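PDB 4W9R: esterase from Capnocytophaga ochracea, which is of unknown function but belongs to the putative esterases of the alpha/beta-hydrolase superfamily and may hydrolyse ester bonds. Local coordinates for residues L37-N42 against A101-Y106; K65-G70 against Y111-L116; A93-F98 against G126-Y131. One frame throughout, in Å; residues are numbered along the deposited sequence.

From the N terminus, residues 37-42 come first, and interaction 1 closes their loop at 101-106, laying helix 91-110 on strand 35-40. Interaction 2 starts inside that loop at 65-70 and ends beyond it at 111-116, joining strand 67-71 to the chain that leaves the helix. Interaction 3 runs from 93-98 to 126-131 and ties the first half of helix 91-110 to helix 123-128 and the turn after it. Every pair of loops crosses and none nests. Interactions 1 and 2 meet within the sheet, where V40 N lies 2.8 Å from V69 O; interactions 1 and 3 share the helix.

Interaction 1. Residues L37-N42 against A101-Y106; sequences LIVVLN and AELVPY
L103 is the first residue of 101-106 to reach the strand: its CD2 meets CG1 of V39 at 4.3 Å, methyl against methyl. The side chain extends with CG anti to the backbone N (chi1 -177°), which carries the fork toward the sheet. The helix is not regular here. A wider pi-type turn occupies 101-103, and L103 N reaches back five residues to F98 O in a probable hydrogen bond. V104 follows and touches two strand residues. Its CG2 faces V39 CG2 at 4.2 Å, while its CG1 meets L37 CD2 at 4.3 Å. V39 therefore divides its two methyls between L103 and V104, and V104 divides its own between V39 and L37, a zigzag of four buried side chains with no hydrogen bond between the segments. At P105 the ring nitrogen has no proton for the preceding turn, and the helix kinks; the regular bond resumes with Y106 N to E102 O at 3.0 Å. The short axes pass 10.7 Å apart at 144°, so helix and strand run roughly antiparallel. That fits an alpha/beta-hydrolase fold, in which the helix returns the chain between two parallel strands. L37 and V39, two residues apart, share the face of the sheet that the helix covers. F141 touches both V39 and V104. Strand 35-40 lies in the sheet between strands 67-71 and 116-122, with helix 91-110 lying over it and reaching V69 and V71 of strand 67-71 through L103.

Interaction 2. Residues K65-G70 against Y111-L116; sequences KCIVVG and YPIADL
I113 N reaches back to Y111 O at 2.9 Å, a weak bond closing an inverse gamma turn centred on P112, and both residues joined by it touch I67. No hydrogen bond spans the two segments; the contact is purely apolar, and one methyl carries it. CD1 of I67 lies 3.8 Å from Y111 CB and nearly as close to CG, at the root of the aromatic side chain, and the two side chains cross at about a right angle. The same methyl meets I113 CD1 at 4.1 Å, end to end. In I67, CD1 stands anti to CA (chi2 -176°), which extends the longer branch. I113 works differently: its CB does not point at the strand, but the terminal bond folds back (chi2 -55°) and brings CD1 over to I67. The two backbones stay well apart, the nearest CA atoms, of I67 and I113, being 8.0 Å from each other. I67 is buried, whereas Y111 and I113 remain partly exposed, which places the contact at the margin of the hydrophobic interior. Y111 is the first residue to leave helical backbone angles, so the contact lies where the chain leaves helix 91-110. Segment 111-116 is the helix-to-strand half of the beta-alpha-beta crossover from strand 67-71 through that helix to strand 116-122, consistent with an alpha/beta-hydrolase fold. I113 also rests on L37, I107 and Q108. Strand 67-71 lies between strands 35-40, parallel, and 17-24, antiparallel; residues 111-114 lead to the corner at D115, after which strand 116-122 pairs with the far side of strand 35-40.

Interaction 3. Residues A93-F98 against G126-Y131; sequences ARFFEF and GFLANY
The F96 ring presents three of its carbons, CD1, CE1 and CZ, to the other segment, and its neighbours approach obliquely. CD1 meets L128 CD1 at 3.8 Å, CE1 meets Y131 CB at 3.7 Å, and CZ lies beside the backbone carbonyl of Y131. Outside the two segments, Y132 stacks on the F96 ring and bonds through its hydroxyl to F96 O. The F95 ring is approached differently: L128 CD2 comes to its edge, near the ring plane, 3.8 Å from CD2 of the phenylalanine. L128 thus spreads its fork between two consecutive aromatic residues, one methyl to each. Both phenylalanines hold CG anti to the backbone N (chi1 -179° for F95 and -177° for F96); the shared torsion leaves their successive positions round the helix as the likely source of the difference.

In the alpha/beta-hydrolase fold, helix 91-110 links strands 67-71 and 116-122, and helix 123-128 follows the latter strand; this contact joins helix 91-110 to 126-131, the region of helix 123-128 and the residues following it. Y131 N bonds to L128 O at 3.2 Å, and both residues touch F96. The Y131 side chain meets F96 through CB. With CG anti to its carbonyl carbon (chi1 -76°), its ring leads away, F127 CE2 lies in plane at the ring's edge, and the hydroxyl bonds to G86 O. An alanine in place of F96 is likely to leave L128 CD1 and Y131 CB without their aromatic partner and Y132 without its stack, opening a gap between helix and turn. P88 touches both L128 and Y131, while D78 and V79 of helix 76-79 adjoin F95.

Interaction 1. Residues L37-N42 against A101-Y106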
ATOM      1  N   LEU B  37      -2.671  -5.618 -18.655  1.00 24.18           N
ATOM      2  CA  LEU B  37      -1.260  -5.800 -18.332  1.00 24.74           C
ATOM      3  C   LEU B  37      -0.689  -4.604 -17.583  1.00 26.19           C
ATOM      4  O   LEU B  37      -0.892  -3.456 -17.979  1.00 33.67           O
ATOM      5  CB  LEU B  37      -0.451  -6.046 -19.607  1.00 25.09           C
ATOM      6  CG  LEU B  37       1.072  -6.093 -19.464  1.00 23.46           C
ATOM      7  CD1 LEU B  37       1.492  -7.209 -18.522  1.00 20.13           C
ATOM      8  CD2 LEU B  37       1.731  -6.260 -20.824  1.00 24.50           C
ATOM      9  N   ILE B  38       0.023  -4.878 -16.495  1.00 21.12           N
ATOM     10  CA  ILE B  38       0.738  -3.836 -15.766  1.00 27.56           C
ATOM     11  C   ILE B  38       2.229  -4.147 -15.719  1.00 25.62           C
ATOM     12  O   ILE B  38       2.640  -5.175 -15.179  1.00 22.62           O
ATOM     13  CB  ILE B  38       0.211  -3.670 -14.332  1.00 25.55           C
ATOM     14  CG1 ILE B  38      -1.241  -3.192 -14.351  1.00 25.52           C
ATOM     15  CG2 ILE B  38       1.075  -2.687 -13.560  1.00 25.05           C
ATOM     16  CD1 ILE B  38      -1.822  -2.965 -12.974  1.00 31.68           C
ATOM     17  N   VAL B  39       3.034  -3.259 -16.293  1.00 26.56           N
ATOM     18  CA  VAL B  39       4.482  -3.435 -16.319  1.00 24.61           C
ATOM     19  C   VAL B  39       5.154  -2.608 -15.226  1.00 24.41           C
ATOM     20  O   VAL B  39       4.865  -1.422 -15.070  1.00 34.55           O
ATOM     21  CB  VAL B  39       5.066  -3.049 -17.694  1.00 27.23           C
ATOM     22  CG1 VAL B  39       6.578  -3.198 -17.698  1.00 20.87           C
ATOM     23  CG2 VAL B  39       4.442  -3.898 -18.792  1.00 19.08           C
ATOM     24  N   VAL B  40       6.046  -3.239 -14.465  1.00 30.41           N
ATOM     25  CA  VAL B  40       6.769  -2.557 -13.395  1.00 22.68           C
ATOM     26  C   VAL B  40       8.275  -2.547 -13.659  1.00 25.78           C
ATOM     27  O   VAL B  40       8.917  -3.598 -13.667  1.00 32.90           O
ATOM     28  CB  VAL B  40       6.500  -3.215 -12.032  1.00 24.82           C
ATOM     29  CG1 VAL B  40       7.220  -2.457 -10.929  1.00 40.33           C
ATOM     30  CG2 VAL B  40       5.009  -3.273 -11.760  1.00 19.13           C
ATOM     31  N   LEU B  41       8.831  -1.358 -13.878  1.00 23.47           N
ATOM     32  CA  LEU B  41      10.243  -1.211 -14.230  1.00 33.18           C
ATOM     33  C   LEU B  41      11.179  -1.300 -13.024  1.00 45.64           C
ATOM     34  O   LEU B  41      12.351  -1.657 -13.148  1.00 58.59           O
ATOM     35  CB  LEU B  41      10.456   0.121 -14.946  1.00 18.98           C
ATOM     36  CG  LEU B  41       9.505   0.388 -16.112  1.00 25.08           C
ATOM     37  CD1 LEU B  41       9.813   1.729 -16.758  1.00 27.48           C
ATOM     38  CD2 LEU B  41       9.584  -0.736 -17.130  1.00 28.72           C
ATOM     39  N   ASN B  42      10.641  -0.946 -11.866  1.00 29.10           N
ATOM     40  CA  ASN B  42      11.371  -0.842 -10.605  1.00 31.87           C
ATOM     41  C   ASN B  42      11.316  -2.103  -9.743  1.00 38.07           C
ATOM     42  O   ASN B  42      11.691  -2.076  -8.572  1.00 55.04           O
ATOM     43  CB  ASN B  42      10.886   0.370  -9.825  1.00 51.66           C
ATOM     44  CG  ASN B  42      11.410   1.667 -10.409  1.00 46.24           C
ATOM     45  OD1 ASN B  42      10.653   2.470 -10.952  1.00 45.18           O
ATOM     46  ND2 ASN B  42      12.719   1.866 -10.320  1.00 37.96           N
ATOM     47  N   ALA B 101       8.921  -2.664 -27.618  1.00 36.11           N
ATOM     48  CA  ALA B 101       9.021  -3.495 -28.814  1.00 31.78           C
ATOM     49  C   ALA B 101       9.326  -4.967 -28.544  1.00 37.51           C
ATOM     50  O   ALA B 101       9.211  -5.798 -29.445  1.00 44.62           O
ATOM     51  CB  ALA B 101      10.075  -2.916 -29.749  1.00 27.01           C
ATOM     52  N   GLU B 102       9.703  -5.298 -27.315  1.00 34.72           N
ATOM     53  CA  GLU B 102      10.124  -6.664 -27.011  1.00 32.11           C
ATOM     54  C   GLU B 102       9.315  -7.297 -25.884  1.00 34.25           C
ATOM     55  O   GLU B 102       8.606  -8.281 -26.100  1.00 37.21           O
ATOM     56  CB  GLU B 102      11.612  -6.697 -26.660  1.00 29.77           C
ATOM     57  CG  GLU B 102      12.523  -6.182 -27.761  1.00 38.86           C
ATOM     58  CD  GLU B 102      13.991  -6.284 -27.397  1.00 55.66           C
ATOM     59  OE1 GLU B 102      14.296  -6.729 -26.272  1.00 60.65           O
ATOM     60  OE2 GLU B 102      14.841  -5.921 -28.237  1.00 59.87           O
ATOM     61  N   LEU B 103       9.437  -6.735 -24.684  1.00 29.72           N
ATOM     62  CA  LEU B 103       8.807  -7.301 -23.494  1.00 30.12           C
ATOM     63  C   LEU B 103       7.291  -7.416 -23.620  1.00 34.65           C
ATOM     64  O   LEU B 103       6.731  -8.499 -23.451  1.00 39.16           O
ATOM     65  CB  LEU B 103       9.155  -6.463 -22.263  1.00 30.48           C
ATOM     66  CG  LEU B 103       8.615  -6.998 -20.936  1.00 24.53           C
ATOM     67  CD1 LEU B 103       9.138  -8.403 -20.674  1.00 24.66           C
ATOM     68  CD2 LEU B 103       8.981  -6.067 -19.797  1.00 17.37           C
ATOM     69  N   VAL B 104       6.633  -6.299 -23.916  1.00 25.73           N
ATOM     70  CA  VAL B 104       5.176  -6.280 -24.022  1.00 26.29           C
ATOM     71  C   VAL B 104       4.632  -7.201 -25.132  1.00 32.98           C
ATOM     72  O   VAL B 104       3.694  -7.960 -24.881  1.00 36.12           O
ATOM     73  CB  VAL B 104       4.652  -4.839 -24.236  1.00 20.16           C
ATOM     74  CG1 VAL B 104       3.173  -4.850 -24.590  1.00 16.32           C
ATOM     75  CG2 VAL B 104       4.898  -3.999 -22.991  1.00 22.29           C
ATOM     76  N   PRO B 105       5.210  -7.154 -26.352  1.00 32.05           N
ATOM     77  CA  PRO B 105       4.706  -8.101 -27.357  1.00 28.37           C
ATOM     78  C   PRO B 105       4.937  -9.560 -26.969  1.00 35.50           C
ATOM     79  O   PRO B 105       4.139 -10.423 -27.336  1.00 44.42           O
ATOM     80  CB  PRO B 105       5.507  -7.742 -28.614  1.00 17.85           C
ATOM     81  CG  PRO B 105       5.912  -6.328 -28.409  1.00 27.46           C
ATOM     82  CD  PRO B 105       6.188  -6.221 -26.940  1.00 31.60           C
ATOM     83  N   TYR B 106       6.015  -9.824 -26.237  1.00 27.11           N
ATOM     84  CA  TYR B 106       6.296 -11.170 -25.747  1.00 28.19           C
ATOM     85  C   TYR B 106       5.195 -11.652 -24.815  1.00 36.55           C
ATOM     86  O   TYR B 106       4.742 -12.792 -24.909  1.00 40.10           O
ATOM     87  CB  TYR B 106       7.646 -11.211 -25.032  1.00 24.67           C
ATOM     88  CG  TYR B 106       7.873 -12.457 -24.205  1.00 30.19           C
ATOM     89  CD1 TYR B 106       8.197 -13.665 -24.807  1.00 30.27           C
ATOM     90  CD2 TYR B 106       7.775 -12.421 -22.819  1.00 30.63           C
ATOM     91  CE1 TYR B 106       8.410 -14.806 -24.052  1.00 30.76           C
ATOM     92  CE2 TYR B 106       7.988 -13.555 -22.056  1.00 38.61           C
ATOM     93  CZ  TYR B 106       8.305 -14.744 -22.678  1.00 42.42           C
ATOM     94  OH  TYR B 106       8.516 -15.873 -21.920  1.00 50.78           O
TER

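Interaction 2. Residues K65-G70 against Y111-L116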
ATOM      1  N   LYS B  65      -9.114  -9.275 -12.736  1.00 33.75           N
ATOM      2  CA  LYS B  65      -7.855  -9.999 -12.633  1.00 26.07           C
ATOM      3  C   LYS B  65      -6.866  -9.448 -13.655  1.00 30.23           C
ATOM      4  O   LYS B  65      -7.210  -9.248 -14.820  1.00 33.61           O
ATOM      5  CB  LYS B  65      -8.068 -11.499 -12.844  1.00 18.22           C
ATOM      6  CG  LYS B  65      -8.855 -12.182 -11.737  1.00 27.02           C
ATOM      7  CD  LYS B  65      -9.098 -13.648 -12.065  1.00 38.45           C
ATOM      8  CE  LYS B  65      -9.866 -14.348 -10.957  1.00 46.10           C
ATOM      9  NZ  LYS B  65      -9.123 -14.325  -9.667  1.00 57.74           N
ATOM     10  N   CYS B  66      -5.639  -9.194 -13.215  1.00 28.91           N
ATOM     11  CA  CYS B  66      -4.629  -8.601 -14.083  1.00 30.78           C
ATOM     12  C   CYS B  66      -3.344  -9.417 -14.103  1.00 37.98           C
ATOM     13  O   CYS B  66      -3.067 -10.187 -13.184  1.00 44.39           O
ATOM     14  CB  CYS B  66      -4.321  -7.168 -13.643  1.00 17.05           C
ATOM     15  SG  CYS B  66      -5.684  -6.008 -13.872  1.00 84.84           S
ATOM     16  N   ILE B  67      -2.567  -9.243 -15.165  1.00 30.62           N
ATOM     17  CA  ILE B  67      -1.242  -9.841 -15.249  1.00 27.79           C
ATOM     18  C   ILE B  67      -0.193  -8.759 -15.033  1.00 28.53           C
ATOM     19  O   ILE B  67      -0.215  -7.721 -15.695  1.00 36.85           O
ATOM     20  CB  ILE B  67      -1.015 -10.539 -16.603  1.00 24.12           C
ATOM     21  CG1 ILE B  67      -1.933 -11.757 -16.729  1.00 32.83           C
ATOM     22  CG2 ILE B  67       0.436 -10.962 -16.752  1.00 17.75           C
ATOM     23  CD1 ILE B  67      -1.710 -12.565 -17.984  1.00 36.94           C
ATOM     24  N   VAL B  68       0.713  -8.995 -14.090  1.00 25.50           N
ATOM     25  CA  VAL B  68       1.746  -8.022 -13.767  1.00 28.23           C
ATOM     26  C   VAL B  68       3.125  -8.543 -14.156  1.00 28.63           C
ATOM     27  O   VAL B  68       3.516  -9.644 -13.767  1.00 37.65           O
ATOM     28  CB  VAL B  68       1.738  -7.668 -12.267  1.00 30.96           C
ATOM     29  CG1 VAL B  68       2.719  -6.540 -11.980  1.00 13.47           C
ATOM     30  CG2 VAL B  68       0.338  -7.282 -11.822  1.00 22.50           C
ATOM     31  N   VAL B  69       3.855  -7.751 -14.932  1.00 27.96           N
ATOM     32  CA  VAL B  69       5.199  -8.125 -15.352  1.00 22.00           C
ATOM     33  C   VAL B  69       6.222  -7.114 -14.851  1.00 22.17           C
ATOM     34  O   VAL B  69       6.220  -5.958 -15.271  1.00 34.45           O
ATOM     35  CB  VAL B  69       5.301  -8.231 -16.885  1.00 18.83           C
ATOM     36  CG1 VAL B  69       6.735  -8.520 -17.303  1.00 25.41           C
ATOM     37  CG2 VAL B  69       4.360  -9.303 -17.404  1.00 35.01           C
ATOM     38  N   GLY B  70       7.084  -7.546 -13.936  1.00 23.67           N
ATOM     39  CA  GLY B  70       8.131  -6.678 -13.433  1.00 20.64           C
ATOM     40  C   GLY B  70       9.463  -6.812 -14.146  1.00 28.11           C
ATOM     41  O   GLY B  70       9.796  -7.872 -14.675  1.00 27.45           O
ATOM     42  N   TYR B 111       0.188 -14.641 -23.516  1.00 40.90           N
ATOM     43  CA  TYR B 111      -1.038 -14.510 -22.730  1.00 30.38           C
ATOM     44  C   TYR B 111      -2.092 -13.668 -23.445  1.00 33.37           C
ATOM     45  O   TYR B 111      -1.757 -12.810 -24.260  1.00 41.67           O
ATOM     46  CB  TYR B 111      -0.736 -13.886 -21.362  1.00 37.87           C
ATOM     47  CG  TYR B 111       0.357 -14.576 -20.580  1.00 47.21           C
ATOM     48  CD1 TYR B 111       0.147 -15.819 -20.000  1.00 46.96           C
ATOM     49  CD2 TYR B 111       1.597 -13.975 -20.409  1.00 51.06           C
ATOM     50  CE1 TYR B 111       1.143 -16.450 -19.283  1.00 49.98           C
ATOM     51  CE2 TYR B 111       2.600 -14.598 -19.690  1.00 54.68           C
ATOM     52  CZ  TYR B 111       2.366 -15.835 -19.128  1.00 49.92           C
ATOM     53  OH  TYR B 111       3.361 -16.460 -18.412  1.00 47.73           O
ATOM     54  N   PRO B 112      -3.375 -13.907 -23.132  1.00 35.27           N
ATOM     55  CA  PRO B 112      -4.462 -13.092 -23.685  1.00 40.22           C
ATOM     56  C   PRO B 112      -4.549 -11.725 -23.012  1.00 40.98           C
ATOM     57  O   PRO B 112      -5.355 -11.530 -22.102  1.00 42.73           O
ATOM     58  CB  PRO B 112      -5.710 -13.930 -23.395  1.00 38.50           C
ATOM     59  CG  PRO B 112      -5.345 -14.740 -22.200  1.00 34.90           C
ATOM     60  CD  PRO B 112      -3.882 -15.043 -22.343  1.00 37.08           C
ATOM     61  N   ILE B 113      -3.709 -10.792 -23.450  1.00 30.10           N
ATOM     62  CA  ILE B 113      -3.670  -9.457 -22.863  1.00 27.84           C
ATOM     63  C   ILE B 113      -4.779  -8.566 -23.413  1.00 25.25           C
ATOM     64  O   ILE B 113      -4.981  -8.486 -24.624  1.00 34.09           O
ATOM     65  CB  ILE B 113      -2.306  -8.778 -23.111  1.00 29.24           C
ATOM     66  CG1 ILE B 113      -1.169  -9.647 -22.569  1.00 31.49           C
ATOM     67  CG2 ILE B 113      -2.271  -7.395 -22.481  1.00 20.09           C
ATOM     68  CD1 ILE B 113      -1.317 -10.008 -21.105  1.00 15.91           C
ATOM     69  N   ALA B 114      -5.491  -7.890 -22.515  1.00 29.74           N
ATOM     70  CA  ALA B 114      -6.568  -6.987 -22.903  1.00 30.82           C
ATOM     71  C   ALA B 114      -6.020  -5.701 -23.513  1.00 35.50           C
ATOM     72  O   ALA B 114      -4.808  -5.523 -23.627  1.00 42.90           O
ATOM     73  CB  ALA B 114      -7.449  -6.668 -21.704  1.00 30.23           C
ATOM     74  N   ASP B 115      -6.920  -4.801 -23.895  1.00 43.25           N
ATOM     75  CA  ASP B 115      -6.531  -3.563 -24.562  1.00 50.26           C
ATOM     76  C   ASP B 115      -5.900  -2.561 -23.601  1.00 52.91           C
ATOM     77  O   ASP B 115      -5.280  -1.590 -24.031  1.00 57.51           O
ATOM     78  CB  ASP B 115      -7.740  -2.926 -25.253  1.00 62.64           C
ATOM     79  CG  ASP B 115      -8.206  -3.720 -26.458  1.00 80.70           C
ATOM     80  OD1 ASP B 115      -8.087  -4.963 -26.438  1.00 94.38           O
ATOM     81  OD2 ASP B 115      -8.692  -3.099 -27.428  1.00 81.27           O
ATOM     82  N   LEU B 116      -6.059  -2.798 -22.302  1.00 50.71           N
ATOM     83  CA  LEU B 116      -5.484  -1.915 -21.294  1.00 39.16           C
ATOM     84  C   LEU B 116      -4.117  -2.407 -20.823  1.00 38.66           C
ATOM     85  O   LEU B 116      -4.003  -3.472 -20.217  1.00 39.31           O
ATOM     86  CB  LEU B 116      -6.423  -1.781 -20.095  1.00 31.59           C
ATOM     87  CG  LEU B 116      -5.880  -0.917 -18.954  1.00 31.51           C
ATOM     88  CD1 LEU B 116      -5.621   0.501 -19.440  1.00 29.99           C
ATOM     89  CD2 LEU B 116      -6.831  -0.918 -17.769  1.00 42.94           C
TER

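Interaction 3. Residues A93-F98 against G126-Y131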
ATOM      1  N   ALA B  93      17.602   4.684 -24.386  1.00 26.80           N
ATOM      2  CA  ALA B  93      16.752   4.468 -25.550  1.00 25.92           C
ATOM      3  C   ALA B  93      16.553   2.978 -25.799  1.00 31.92           C
ATOM      4  O   ALA B  93      15.465   2.541 -26.177  1.00 24.36           O
ATOM      5  CB  ALA B  93      17.344   5.135 -26.777  1.00 22.74           C
ATOM      6  N   ARG B  94      17.610   2.202 -25.585  1.00 29.19           N
ATOM      7  CA  ARG B  94      17.550   0.760 -25.772  1.00 26.97           C
ATOM      8  C   ARG B  94      16.597   0.125 -24.764  1.00 31.46           C
ATOM      9  O   ARG B  94      15.789  -0.732 -25.118  1.00 35.19           O
ATOM     10  CB  ARG B  94      18.944   0.142 -25.655  1.00 22.22           C
ATOM     11  CG  ARG B  94      19.883   0.518 -26.797  1.00 17.07           C
ATOM     12  CD  ARG B  94      21.293  -0.006 -26.566  1.00 12.08           C
ATOM     13  NE  ARG B  94      22.293   1.031 -26.805  1.00 48.75           N
ATOM     14  CZ  ARG B  94      23.379   1.213 -26.060  1.00 42.65           C
ATOM     15  NH1 ARG B  94      23.616   0.421 -25.023  1.00 44.61           N
ATOM     16  NH2 ARG B  94      24.230   2.188 -26.351  1.00 50.39           N
ATOM     17  N   PHE B  95      16.688   0.556 -23.510  1.00 29.45           N
ATOM     18  CA  PHE B  95      15.796   0.050 -22.473  1.00 28.45           C
ATOM     19  C   PHE B  95      14.363   0.491 -22.743  1.00 30.96           C
ATOM     20  O   PHE B  95      13.422  -0.291 -22.594  1.00 31.05           O
ATOM     21  CB  PHE B  95      16.242   0.527 -21.089  1.00 20.17           C
ATOM     22  CG  PHE B  95      15.382   0.016 -19.969  1.00 25.20           C
ATOM     23  CD1 PHE B  95      15.598  -1.240 -19.429  1.00 19.53           C
ATOM     24  CD2 PHE B  95      14.354   0.793 -19.456  1.00 25.34           C
ATOM     25  CE1 PHE B  95      14.808  -1.712 -18.398  1.00 23.57           C
ATOM     26  CE2 PHE B  95      13.560   0.325 -18.426  1.00 34.01           C
ATOM     27  CZ  PHE B  95      13.787  -0.930 -17.897  1.00 30.78           C
ATOM     28  N   PHE B  96      14.212   1.751 -23.140  1.00 28.99           N
ATOM     29  CA  PHE B  96      12.909   2.323 -23.458  1.00 24.80           C
ATOM     30  C   PHE B  96      12.171   1.490 -24.503  1.00 31.87           C
ATOM     31  O   PHE B  96      10.996   1.166 -24.328  1.00 32.99           O
ATOM     32  CB  PHE B  96      13.077   3.763 -23.950  1.00 22.34           C
ATOM     33  CG  PHE B  96      11.783   4.469 -24.226  1.00 29.69           C
ATOM     34  CD1 PHE B  96      11.002   4.944 -23.186  1.00 29.89           C
ATOM     35  CD2 PHE B  96      11.356   4.675 -25.527  1.00 24.51           C
ATOM     36  CE1 PHE B  96       9.815   5.602 -23.438  1.00 33.15           C
ATOM     37  CE2 PHE B  96      10.169   5.333 -25.784  1.00 29.74           C
ATOM     38  CZ  PHE B  96       9.397   5.796 -24.739  1.00 27.70           C
ATOM     39  N   GLU B  97      12.871   1.140 -25.579  1.00 29.73           N
ATOM     40  CA  GLU B  97      12.277   0.362 -26.662  1.00 27.96           C
ATOM     41  C   GLU B  97      12.186  -1.125 -26.325  1.00 27.36           C
ATOM     42  O   GLU B  97      11.334  -1.836 -26.858  1.00 38.65           O
ATOM     43  CB  GLU B  97      13.067   0.559 -27.957  1.00 30.70           C
ATOM     44  CG  GLU B  97      13.062   1.992 -28.474  1.00 39.22           C
ATOM     45  CD  GLU B  97      13.724   2.127 -29.834  1.00 60.90           C
ATOM     46  OE1 GLU B  97      13.789   1.120 -30.570  1.00 68.38           O
ATOM     47  OE2 GLU B  97      14.182   3.241 -30.165  1.00 73.45           O
ATOM     48  N   PHE B  98      13.066  -1.591 -25.442  1.00 30.85           N
ATOM     49  CA  PHE B  98      13.022  -2.975 -24.977  1.00 22.73           C
ATOM     50  C   PHE B  98      11.667  -3.300 -24.357  1.00 29.58           C
ATOM     51  O   PHE B  98      11.111  -4.372 -24.587  1.00 30.66           O
ATOM     52  CB  PHE B  98      14.143  -3.241 -23.968  1.00 24.73           C
ATOM     53  CG  PHE B  98      13.797  -4.279 -22.934  1.00 28.81           C
ATOM     54  CD1 PHE B  98      13.751  -5.623 -23.268  1.00 31.00           C
ATOM     55  CD2 PHE B  98      13.528  -3.909 -21.625  1.00 25.44           C
ATOM     56  CE1 PHE B  98      13.432  -6.578 -22.319  1.00 29.32           C
ATOM     57  CE2 PHE B  98      13.210  -4.859 -20.670  1.00 25.19           C
ATOM     58  CZ  PHE B  98      13.163  -6.196 -21.018  1.00 28.52           C
ATOM     59  N   GLY B 126      10.679   6.407 -13.358  1.00 26.47           N
ATOM     60  CA  GLY B 126       9.399   7.082 -13.253  1.00 28.08           C
ATOM     61  C   GLY B 126       9.274   8.232 -14.234  1.00 27.81           C
ATOM     62  O   GLY B 126       8.202   8.479 -14.782  1.00 41.46           O
ATOM     63  N   PHE B 127      10.376   8.942 -14.451  1.00 23.37           N
ATOM     64  CA  PHE B 127      10.399  10.028 -15.422  1.00 28.06           C
ATOM     65  C   PHE B 127      10.526   9.482 -16.838  1.00 28.55           C
ATOM     66  O   PHE B 127       9.963  10.040 -17.779  1.00 34.31           O
ATOM     67  CB  PHE B 127      11.542  11.000 -15.126  1.00 30.03           C
ATOM     68  CG  PHE B 127      11.597  12.168 -16.067  1.00 24.25           C
ATOM     69  CD1 PHE B 127      10.617  13.146 -16.032  1.00 26.63           C
ATOM     70  CD2 PHE B 127      12.622  12.287 -16.990  1.00 31.45           C
ATOM     71  CE1 PHE B 127      10.660  14.222 -16.897  1.00 29.53           C
ATOM     72  CE2 PHE B 127      12.671  13.361 -17.859  1.00 33.48           C
ATOM     73  CZ  PHE B 127      11.688  14.331 -17.812  1.00 24.97           C
ATOM     74  N   LEU B 128      11.272   8.392 -16.980  1.00 25.35           N
ATOM     75  CA  LEU B 128      11.440   7.727 -18.268  1.00 23.47           C
ATOM     76  C   LEU B 128      10.100   7.250 -18.821  1.00 29.63           C
ATOM     77  O   LEU B 128       9.867   7.287 -20.029  1.00 27.56           O
ATOM     78  CB  LEU B 128      12.403   6.545 -18.136  1.00 29.94           C
ATOM     79  CG  LEU B 128      12.555   5.638 -19.360  1.00 29.12           C
ATOM     80  CD1 LEU B 128      13.195   6.394 -20.508  1.00 30.80           C
ATOM     81  CD2 LEU B 128      13.360   4.395 -19.017  1.00 32.53           C
ATOM     82  N   ALA B 129       9.220   6.817 -17.924  1.00 28.75           N
ATOM     83  CA  ALA B 129       7.924   6.275 -18.311  1.00 21.95           C
ATOM     84  C   ALA B 129       7.035   7.326 -18.973  1.00 26.73           C
ATOM     85  O   ALA B 129       6.126   6.987 -19.731  1.00 31.99           O
ATOM     86  CB  ALA B 129       7.222   5.682 -17.099  1.00 22.55           C
ATOM     87  N   ASN B 130       7.297   8.598 -18.684  1.00 23.69           N
ATOM     88  CA  ASN B 130       6.527   9.688 -19.275  1.00 26.21           C
ATOM     89  C   ASN B 130       6.630   9.714 -20.794  1.00 35.38           C
ATOM     90  O   ASN B 130       5.687  10.099 -21.485  1.00 40.42           O
ATOM     91  CB  ASN B 130       6.987  11.037 -18.719  1.00 22.24           C
ATOM     92  CG  ASN B 130       6.662  11.208 -17.251  1.00 28.64           C
ATOM     93  OD1 ASN B 130       5.679  10.662 -16.753  1.00 35.78           O
ATOM     94  ND2 ASN B 130       7.488  11.977 -16.549  1.00 30.83           N
ATOM     95  N   TYR B 131       7.778   9.286 -21.308  1.00 25.61           N
ATOM     96  CA  TYR B 131       8.083   9.421 -22.727  1.00 27.29           C
ATOM     97  C   TYR B 131       7.291   8.464 -23.614  1.00 32.76           C
ATOM     98  O   TYR B 131       7.353   8.555 -24.840  1.00 41.73           O
ATOM     99  CB  TYR B 131       9.583   9.239 -22.952  1.00 23.33           C
ATOM    100  CG  TYR B 131      10.376  10.459 -22.546  1.00 31.60           C
ATOM    101  CD1 TYR B 131      10.715  10.680 -21.218  1.00 31.58           C
ATOM    102  CD2 TYR B 131      10.766  11.401 -23.488  1.00 28.22           C
ATOM    103  CE1 TYR B 131      11.432  11.801 -20.841  1.00 30.43           C
ATOM    104  CE2 TYR B 131      11.483  12.523 -23.121  1.00 35.40           C
ATOM    105  CZ  TYR B 131      11.812  12.719 -21.797  1.00 34.94           C
ATOM    106  OH  TYR B 131      12.524  13.837 -21.431  1.00 30.32           O
TER